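Local structure of ribonuclease S-F11 (Nicotiana alata, 1IOO) at residues 14-19 with 161-165; 120-126 with 140-144. The protein cleaves RNA as a secreted, glycosylated T2-family ribonuclease of the style, associated with gametophytic self-incompatibility. All coordinates share one frame; numbering follows the deposited sequence.

In the fold
Interaction 1 sets the short helix 12-18 against strand 162-170 of the antiparallel sheet; interaction 2 pairs the end of helix 117-123 with helix 134-145. Their centres lie about 19 Å apart and their nearest atoms about 5 Å, without touching. Along the chain interaction 2 is nested inside the loop that interaction 1 closes, and strand 192-194 lies beside both: L163 and L121 each pack on F194. Interaction 1 is the one near the catalytic centre, the F15 side chain being about 5 Å from that of H32, the proton donor. Interaction 2 is away from the annotated sites, with the side chain of T120 about 7 Å from a bound NAG.

Interaction 1. Residues 14-19 with 161-165; sequences SFCYAN and PELYE
A mixed polar and aromatic helix-on-strand contact joins S14, F15, A18 and N19, on and just after helix 12-18, to E162 and Y164 of strand 162-170; the local axes run 8.6 Å apart at 99°. The S14 hydroxyl, swung anti to the backbone N (chi1 -176°), donates to E162 OE1 over 2.8 Å, arriving from above the carboxylate plane, and lies in the plane of the Y164 ring at its edge, where S14 OG is 3.4 Å from Y164 CD1. The carboxylate has a second partner, R195, in a salt bridge through OE2, and R195 makes a cation-pi contact with Y17. The Y164 ring reaches along the helix end: A18 CB is 4.1 Å from Y164 CE1, and F15 CD1 is 3.7 Å from Y164 OH. N19 sends ND2 to Y164 OH (3.0 Å, 159° at the hydrogen), with the hydroxyl almost in the amide plane of N19. The same ND2 donates to F15 O in the carbonyl plane and lies above the F15 ring near its rim, while a water joins N19 OD1 to Y164 OH. An alanine at N19 takes away the amide, and the Y164 hydroxyl, left without that donor, would probably be less firmly placed. One side-chain bond from the helix and one from the residue just after it tie this corner to the strand, and R195 probably favours a charged E162.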
loop_
_atom_site.group_PDB
_atom_site.type_symbol
_atom_site.label_atom_id
_atom_site.label_comp_id
_atom_site.label_asym_id
_atom_site.label_seq_id
_atom_site.Cartn_x
_atom_site.Cartn_y
_atom_site.Cartn_z
ATOM N N SER A 14 -2.128 5.134 -11.368
ATOM C CA SER A 14 -2.224 3.786 -11.907
ATOM C C SER A 14 -3.504 3.098 -11.436
ATOM O O SER A 14 -4.208 2.466 -12.223
ATOM C CB SER A 14 -1.006 2.959 -11.490
ATOM O OG SER A 14 -1.033 1.676 -12.089
ATOM N N PHE A 15 -3.811 3.228 -10.149
ATOM C CA PHE A 15 -5.003 2.597 -9.609
ATOM C C PHE A 15 -6.260 3.064 -10.339
ATOM O O PHE A 15 -7.132 2.259 -10.658
ATOM C CB PHE A 15 -5.160 2.906 -8.116
ATOM C CG PHE A 15 -6.350 2.238 -7.488
ATOM C CD1 PHE A 15 -6.237 0.970 -6.931
ATOM C CD2 PHE A 15 -7.593 2.860 -7.499
ATOM C CE1 PHE A 15 -7.350 0.324 -6.392
ATOM C CE2 PHE A 15 -8.715 2.231 -6.969
ATOM C CZ PHE A 15 -8.593 0.957 -6.412
ATOM N N CYS A 16 -6.346 4.361 -10.614
ATOM C CA CYS A 16 -7.537 4.912 -11.251
ATOM C C CYS A 16 -7.563 4.659 -12.754
ATOM O O CYS A 16 -8.573 4.917 -13.415
ATOM C CB CYS A 16 -7.670 6.392 -10.921
ATOM S SG CYS A 16 -8.065 6.598 -9.154
ATOM N N TYR A 17 -6.461 4.156 -13.296
ATOM C CA TYR A 17 -6.420 3.817 -14.710
ATOM C C TYR A 17 -6.858 2.369 -14.916
ATOM O O TYR A 17 -7.420 2.017 -15.953
ATOM C CB TYR A 17 -5.006 3.996 -15.275
ATOM C CG TYR A 17 -4.966 4.105 -16.784
ATOM C CD1 TYR A 17 -5.394 5.268 -17.425
ATOM C CD2 TYR A 17 -4.511 3.048 -17.571
ATOM C CE1 TYR A 17 -5.368 5.381 -18.809
ATOM C CE2 TYR A 17 -4.485 3.151 -18.965
ATOM C CZ TYR A 17 -4.913 4.320 -19.571
ATOM O OH TYR A 17 -4.871 4.444 -20.940
ATOM N N ALA A 18 -6.621 1.540 -13.904
ATOM C CA ALA A 18 -6.960 0.126 -13.971
ATOM C C ALA A 18 -8.291 -0.166 -13.289
ATOM O O ALA A 18 -8.858 -1.248 -13.458
ATOM C CB ALA A 18 -5.862 -0.696 -13.321
ATOM N N ASN A 19 -8.785 0.794 -12.513
ATOM C CA ASN A 19 -10.050 0.619 -11.802
ATOM C C ASN A 19 -10.906 1.867 -11.897
ATOM O O ASN A 19 -10.416 2.944 -12.231
ATOM C CB ASN A 19 -9.789 0.334 -10.319
ATOM C CG ASN A 19 -8.826 -0.815 -10.100
ATOM O OD1 ASN A 19 -9.161 -1.977 -10.332
ATOM N ND2 ASN A 19 -7.617 -0.492 -9.657
ATOM N N PRO A 161 3.725 -3.065 -18.829
ATOM C CA PRO A 161 3.662 -3.089 -17.370
ATOM C C PRO A 161 3.859 -1.697 -16.796
ATOM O O PRO A 161 4.624 -0.893 -17.337
ATOM C CB PRO A 161 4.791 -4.045 -16.991
ATOM C CG PRO A 161 5.791 -3.838 -18.090
ATOM C CD PRO A 161 4.903 -3.797 -19.323
ATOM N N GLU A 162 3.152 -1.406 -15.711
ATOM C CA GLU A 162 3.274 -0.115 -15.068
ATOM C C GLU A 162 3.304 -0.255 -13.559
ATOM O O GLU A 162 2.782 -1.221 -13.003
ATOM C CB GLU A 162 2.134 0.812 -15.483
ATOM C CG GLU A 162 0.748 0.395 -15.049
ATOM C CD GLU A 162 -0.288 1.402 -15.497
ATOM O OE1 GLU A 162 -0.507 2.401 -14.778
ATOM O OE2 GLU A 162 -0.864 1.205 -16.585
ATOM N N LEU A 163 3.948 0.703 -12.900
ATOM C CA LEU A 163 4.034 0.695 -11.448
ATOM C C LEU A 163 2.651 0.875 -10.856
ATOM O O LEU A 163 2.021 1.911 -11.047
ATOM C CB LEU A 163 4.969 1.811 -10.978
ATOM C CG LEU A 163 5.317 1.818 -9.488
ATOM C CD1 LEU A 163 6.033 0.526 -9.110
ATOM C CD2 LEU A 163 6.201 3.016 -9.191
ATOM N N TYR A 164 2.188 -0.134 -10.127
ATOM C CA TYR A 164 0.839 -0.126 -9.574
ATOM C C TYR A 164 0.850 0.086 -8.063
ATOM O O TYR A 164 0.120 0.930 -7.535
ATOM C CB TYR A 164 0.193 -1.464 -9.925
ATOM C CG TYR A 164 -1.257 -1.597 -9.563
ATOM C CD1 TYR A 164 -2.233 -0.870 -10.241
ATOM C CD2 TYR A 164 -1.662 -2.495 -8.580
ATOM C CE1 TYR A 164 -3.584 -1.039 -9.956
ATOM C CE2 TYR A 164 -3.010 -2.672 -8.280
ATOM C CZ TYR A 164 -3.965 -1.944 -8.974
ATOM O OH TYR A 164 -5.301 -2.134 -8.703
ATOM N N GLU A 165 1.675 -0.692 -7.369
ATOM C CA GLU A 165 1.791 -0.594 -5.918
ATOM C C GLU A 165 3.207 -0.911 -5.470
ATOM O O GLU A 165 3.954 -1.588 -6.172
ATOM C CB GLU A 165 0.863 -1.600 -5.220
ATOM C CG GLU A 165 -0.607 -1.497 -5.546
ATOM C CD GLU A 165 -1.405 -2.653 -4.950
ATOM O OE1 GLU A 165 -0.880 -3.787 -4.915
ATOM O OE2 GLU A 165 -2.559 -2.432 -4.535
HETATM O O HOH W 1 -7.023 -3.950 -10.656
#

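Interaction 2. Residues 120-126 with 140-144; sequences TLQTHRI and AIKTV
The H124 ring turns one face onto A140: A140 CA stands 3.7 Å from the ring centroid and only 7° off its normal, a CH-pi contact, with A140 CB 3.5 Å from H124 CG over the same face. T143 lies beside the end of this ring away from H124 CB. With CG anti to the carbonyl carbon (chi1 -74°), the imidazole is carried across to helix 134-145. H124 follows helix 117-123, which ends in a Schellman motif: R125, with positive phi, is the C-prime residue, I126 N bonds to L121 O and R125 N to Q122 O. L121 O also accepts from H124 N, the two donors coming from opposite faces of its plane. The turn brings I126 CD1 to 4.2 Å from A140 CB. Deeper in, L121 CD2 meets both A140 CB at 3.9 Å and I141 CD1 at 4.0 Å, and F194 packs against L121 and I126. At the other end T120 slides past T143 and V144 in opposite directions, its CG2 3.4 Å from A140 O. That carbonyl accepts from both T143 N and T143 OG1, the hydroxyl at 2.6 Å.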
loop_
_atom_site.group_PDB
_atom_site.type_symbol
_atom_site.label_atom_id
_atom_site.label_comp_id
_atom_site.label_asym_id
_atom_site.label_seq_id
_atom_site.Cartn_x
_atom_site.Cartn_y
_atom_site.Cartn_z
ATOM N N THR A 120 11.796 10.146 -3.288
ATOM C CA THR A 120 12.911 9.209 -3.380
ATOM C C THR A 120 13.134 8.779 -4.826
ATOM O O THR A 120 14.267 8.726 -5.306
ATOM C CB THR A 120 12.670 7.975 -2.492
ATOM O OG1 THR A 120 12.633 8.391 -1.122
ATOM C CG2 THR A 120 13.786 6.952 -2.684
ATOM N N LEU A 121 12.049 8.482 -5.529
ATOM C CA LEU A 121 12.166 8.103 -6.921
ATOM C C LEU A 121 12.725 9.264 -7.740
ATOM O O LEU A 121 13.613 9.081 -8.570
ATOM C CB LEU A 121 10.796 7.655 -7.451
ATOM C CG LEU A 121 10.367 6.279 -6.920
ATOM C CD1 LEU A 121 8.893 6.029 -7.198
ATOM C CD2 LEU A 121 11.233 5.198 -7.554
ATOM N N GLN A 122 12.235 10.467 -7.462
ATOM C CA GLN A 122 12.676 11.653 -8.184
ATOM C C GLN A 122 14.185 11.884 -8.037
ATOM O O GLN A 122 14.859 12.211 -9.015
ATOM C CB GLN A 122 11.912 12.892 -7.712
ATOM C CG GLN A 122 12.421 14.179 -8.358
ATOM C CD GLN A 122 11.674 15.411 -7.887
ATOM O OE1 GLN A 122 11.430 15.588 -6.694
ATOM N NE2 GLN A 122 11.313 16.276 -8.827
ATOM N N THR A 123 14.709 11.713 -6.826
ATOM C CA THR A 123 16.140 11.916 -6.592
ATOM C C THR A 123 16.975 10.832 -7.276
ATOM O O THR A 123 18.196 10.948 -7.380
ATOM C CB THR A 123 16.476 11.988 -5.080
ATOM O OG1 THR A 123 16.128 10.760 -4.430
ATOM C CG2 THR A 123 15.719 13.135 -4.438
ATOM N N HIS A 124 16.303 9.777 -7.728
ATOM C CA HIS A 124 16.951 8.704 -8.472
ATOM C C HIS A 124 16.651 8.854 -9.967
ATOM O O HIS A 124 16.870 7.941 -10.764
ATOM C CB HIS A 124 16.473 7.340 -7.963
ATOM C CG HIS A 124 17.048 6.956 -6.634
ATOM N ND1 HIS A 124 18.126 6.105 -6.504
ATOM C CD2 HIS A 124 16.686 7.298 -5.375
ATOM C CE1 HIS A 124 18.399 5.937 -5.222
ATOM N NE2 HIS A 124 17.541 6.651 -4.516
ATOM N N ARG A 125 16.134 10.027 -10.321
ATOM C CA ARG A 125 15.804 10.378 -11.697
ATOM C C ARG A 125 14.689 9.511 -12.258
ATOM O O ARG A 125 14.663 9.195 -13.448
ATOM C CB ARG A 125 17.064 10.331 -12.561
ATOM C CG ARG A 125 18.085 11.362 -12.084
ATOM C CD ARG A 125 19.316 11.448 -12.962
ATOM N NE ARG A 125 20.255 12.434 -12.430
ATOM C CZ ARG A 125 21.410 12.755 -13.002
ATOM N NH1 ARG A 125 21.778 12.171 -14.133
ATOM N NH2 ARG A 125 22.200 13.660 -12.435
ATOM N N ILE A 126 13.768 9.126 -11.382
ATOM C CA ILE A 126 12.598 8.346 -11.775
ATOM C C ILE A 126 11.340 9.151 -11.482
ATOM O O ILE A 126 10.977 9.344 -10.323
ATOM C CB ILE A 126 12.549 6.991 -11.017
ATOM C CG1 ILE A 126 13.752 6.128 -11.417
ATOM C CG2 ILE A 126 11.256 6.244 -11.337
ATOM C CD1 ILE A 126 13.910 4.866 -10.575
ATOM N N ALA A 140 16.038 2.165 -6.119
ATOM C CA ALA A 140 15.663 3.449 -5.543
ATOM C C ALA A 140 14.861 3.270 -4.252
ATOM O O ALA A 140 15.141 3.910 -3.240
ATOM C CB ALA A 140 14.863 4.257 -6.560
ATOM N N ILE A 141 13.867 2.390 -4.287
ATOM C CA ILE A 141 13.032 2.160 -3.115
ATOM C C ILE A 141 13.820 1.511 -1.977
ATOM O O ILE A 141 13.633 1.854 -0.813
ATOM C CB ILE A 141 11.810 1.283 -3.481
ATOM C CG1 ILE A 141 10.964 1.994 -4.548
ATOM C CG2 ILE A 141 10.973 0.989 -2.243
ATOM C CD1 ILE A 141 10.440 3.377 -4.133
ATOM N N LYS A 142 14.722 0.595 -2.309
ATOM C CA LYS A 142 15.481 -0.094 -1.271
ATOM C C LYS A 142 16.352 0.864 -0.463
ATOM O O LYS A 142 16.763 0.541 0.652
ATOM C CB LYS A 142 16.338 -1.216 -1.863
ATOM C CG LYS A 142 16.868 -2.169 -0.795
ATOM C CD LYS A 142 17.541 -3.381 -1.409
ATOM C CE LYS A 142 18.040 -4.331 -0.327
ATOM N NZ LYS A 142 18.663 -5.527 -0.950
ATOM N N THR A 143 16.638 2.041 -1.009
ATOM C CA THR A 143 17.449 3.003 -0.265
ATOM C C THR A 143 16.736 3.466 0.997
ATOM O O THR A 143 17.376 3.932 1.943
ATOM C CB THR A 143 17.841 4.252 -1.095
ATOM O OG1 THR A 143 16.671 4.985 -1.478
ATOM C CG2 THR A 143 18.634 3.841 -2.322
ATOM N N VAL A 144 15.411 3.334 1.019
ATOM C CA VAL A 144 14.638 3.740 2.187
ATOM C C VAL A 144 13.981 2.542 2.873
ATOM O O VAL A 144 13.715 2.581 4.076
ATOM C CB VAL A 144 13.562 4.801 1.837
ATOM C CG1 VAL A 144 14.233 6.086 1.372
ATOM C CG2 VAL A 144 12.620 4.274 0.773
#